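Local coordinates for exoenzyme S (Pseudomonas aeruginosa, PDB 6GN8), which probably acts as a secreted bifunctional toxin, combining GTPase activation with ADP-ribosyl transfer, of which this chain holds the ADP-ribosyltransferase part, at residues C[58-63]-C[162-167]. The protein carries 2 engineered substitutions. Numbering follows the deposited sequence.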
loop_
_atom_site.group_PDB
_atom_site.type_symbol
_atom_site.label_atom_id
_atom_site.label_comp_id
_atom_site.label_asym_id
_atom_site.label_seq_id
_atom_site.Cartn_x
_atom_site.Cartn_y
_atom_site.Cartn_z
ATOM N N MET C 58 -41.695 18.547 -13.422
ATOM C CA MET C 58 -41.955 19.996 -13.456
ATOM C C MET C 58 -40.984 20.760 -12.531
ATOM O O MET C 58 -40.461 21.793 -12.944
ATOM C CB MET C 58 -43.407 20.324 -13.054
ATOM C CG MET C 58 -44.477 19.782 -14.008
ATOM S SD MET C 58 -46.119 20.415 -13.558
ATOM C CE MET C 58 -46.391 19.597 -11.995
ATOM N N ALA C 59 -40.730 20.259 -11.299
ATOM C CA ALA C 59 -39.806 20.928 -10.371
ATOM C C ALA C 59 -38.360 20.996 -10.927
ATOM O O ALA C 59 -37.713 22.054 -10.838
ATOM C CB ALA C 59 -39.813 20.243 -9.019
ATOM N N LEU C 60 -37.864 19.862 -11.509
ATOM C CA LEU C 60 -36.531 19.771 -12.111
ATOM C C LEU C 60 -36.441 20.723 -13.311
ATOM O O LEU C 60 -35.421 21.380 -13.474
ATOM C CB LEU C 60 -36.200 18.313 -12.522
ATOM C CG LEU C 60 -35.917 17.304 -11.375
ATOM C CD1 LEU C 60 -36.155 15.873 -11.841
ATOM C CD2 LEU C 60 -34.494 17.418 -10.851
ATOM N N GLY C 61 -37.525 20.836 -14.089
ATOM C CA GLY C 61 -37.603 21.736 -15.240
ATOM C C GLY C 61 -37.576 23.205 -14.871
ATOM O O GLY C 61 -36.813 23.992 -15.440
ATOM N N LEU C 62 -38.428 23.586 -13.904
ATOM C CA LEU C 62 -38.536 24.954 -13.396
ATOM C C LEU C 62 -37.174 25.411 -12.878
ATOM O O LEU C 62 -36.723 26.512 -13.213
ATOM C CB LEU C 62 -39.605 25.027 -12.289
ATOM C CG LEU C 62 -41.068 25.025 -12.747
ATOM C CD1 LEU C 62 -41.961 24.606 -11.634
ATOM C CD2 LEU C 62 -41.495 26.405 -13.310
ATOM N N TYR C 63 -36.495 24.540 -12.117
ATOM C CA TYR C 63 -35.150 24.816 -11.609
ATOM C C TYR C 63 -34.172 24.967 -12.766
ATOM O O TYR C 63 -33.524 25.999 -12.861
ATOM C CB TYR C 63 -34.680 23.685 -10.640
ATOM C CG TYR C 63 -33.214 23.749 -10.244
ATOM C CD1 TYR C 63 -32.232 23.172 -11.039
ATOM C CD2 TYR C 63 -32.820 24.345 -9.044
ATOM C CE1 TYR C 63 -30.889 23.260 -10.702
ATOM C CE2 TYR C 63 -31.479 24.417 -8.684
ATOM C CZ TYR C 63 -30.513 23.870 -9.517
ATOM O OH TYR C 63 -29.176 23.957 -9.207
ATOM N N SER C 162 -31.433 16.567 -18.984
ATOM C CA SER C 162 -31.249 16.982 -20.369
ATOM C C SER C 162 -32.485 16.763 -21.233
ATOM O O SER C 162 -32.679 17.503 -22.198
ATOM C CB SER C 162 -30.016 16.334 -20.990
ATOM O OG SER C 162 -30.086 14.922 -21.018
ATOM N N GLY C 163 -33.347 15.840 -20.844
ATOM C CA GLY C 163 -34.608 15.586 -21.541
ATOM C C GLY C 163 -35.735 16.482 -21.063
ATOM O O GLY C 163 -36.791 16.548 -21.704
ATOM N N ILE C 164 -35.530 17.200 -19.940
ATOM C CA ILE C 164 -36.536 18.124 -19.378
ATOM C C ILE C 164 -36.192 19.585 -19.805
ATOM O O ILE C 164 -37.038 20.293 -20.351
ATOM C CB ILE C 164 -36.615 17.959 -17.822
ATOM C CG1 ILE C 164 -36.780 16.460 -17.399
ATOM C CG2 ILE C 164 -37.746 18.803 -17.240
ATOM C CD1 ILE C 164 -36.396 16.074 -15.907
ATOM N N SER C 165 -34.951 20.036 -19.542
ATOM C CA SER C 165 -34.508 21.395 -19.891
ATOM C C SER C 165 -33.048 21.292 -20.351
ATOM O O SER C 165 -32.239 20.592 -19.709
ATOM C CB SER C 165 -34.714 22.349 -18.712
ATOM O OG SER C 165 -34.295 23.674 -18.984
ATOM N N ASN C 166 -32.760 21.866 -21.558
ATOM C CA ASN C 166 -31.472 21.730 -22.244
ATOM C C ASN C 166 -31.064 22.968 -23.039
ATOM O O ASN C 166 -30.553 22.841 -24.156
ATOM C CB ASN C 166 -31.521 20.504 -23.167
ATOM C CG ASN C 166 -30.180 19.900 -23.550
ATOM O OD1 ASN C 166 -29.199 19.939 -22.801
ATOM N ND2 ASN C 166 -30.117 19.331 -24.745
ATOM N N TYR C 167 -31.225 24.174 -22.452
ATOM C CA TYR C 167 -30.728 25.398 -23.102
ATOM C C TYR C 167 -29.247 25.224 -23.329
ATOM O O TYR C 167 -28.565 24.709 -22.429
ATOM C CB TYR C 167 -30.950 26.655 -22.237
ATOM C CG TYR C 167 -32.353 27.208 -22.217
ATOM C CD1 TYR C 167 -32.907 27.793 -23.353
ATOM C CD2 TYR C 167 -33.094 27.241 -21.036
ATOM C CE1 TYR C 167 -34.173 28.358 -23.327
ATOM C CE2 TYR C 167 -34.363 27.808 -20.998
ATOM C CZ TYR C 167 -34.902 28.356 -22.151
ATOM O OH TYR C 167 -36.155 28.911 -22.144
#
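Ile164 meets the helix at Gly61 and Leu60, one branch for each, and illustrates how a glycine lets a loop settle directly against a helical backbone. The apolar packing comes first. The CG2 methyl of Ile164 lies 3.6 Å from Gly61 CA and 3.8 Å from Gly61 N, so a branched side chain is pressed on main-chain atoms where Gly61 puts no side chain in the way. The nearest CA atoms of the two segments, Gly61 CA and Ile164 CA, are accordingly 5.6 Å apart. The other branch reaches Leu60: Ile164 CD1 is 4.1 Å from both CB and CD1 of Leu60, the two side chains crossing at a slant. The fork at CB separates the branches, and chi1 of -50°, with CG2 anti to the backbone N, turns CG2 to Gly61 while CD1 reaches Leu60. Ser165 adds a loose van der Waals contact through its CB methylene, 4.2 Å from Gly61 O.

In the ADP-ribosyltransferase domain, this contact joins the long helix 54-77 of the helical part to the loop between strands 159-160 and 172-175, the latter the central strand of a small antiparallel sheet. Leu60 also touches Val161 just ahead of the loop segment and Ala95 on helix 83-99, while Tyr43 and Gln47 pack against Ile164.

No hydrogen bond links the two segments. The carbonyl of Ile164 is instead hydrogen-bonded by Arg46 NH2, which ties the loop to residues preceding the helix. Within the helix, Leu62 N bonds to Met58 O at 2.9 Å, spanning the turn that carries Gly61.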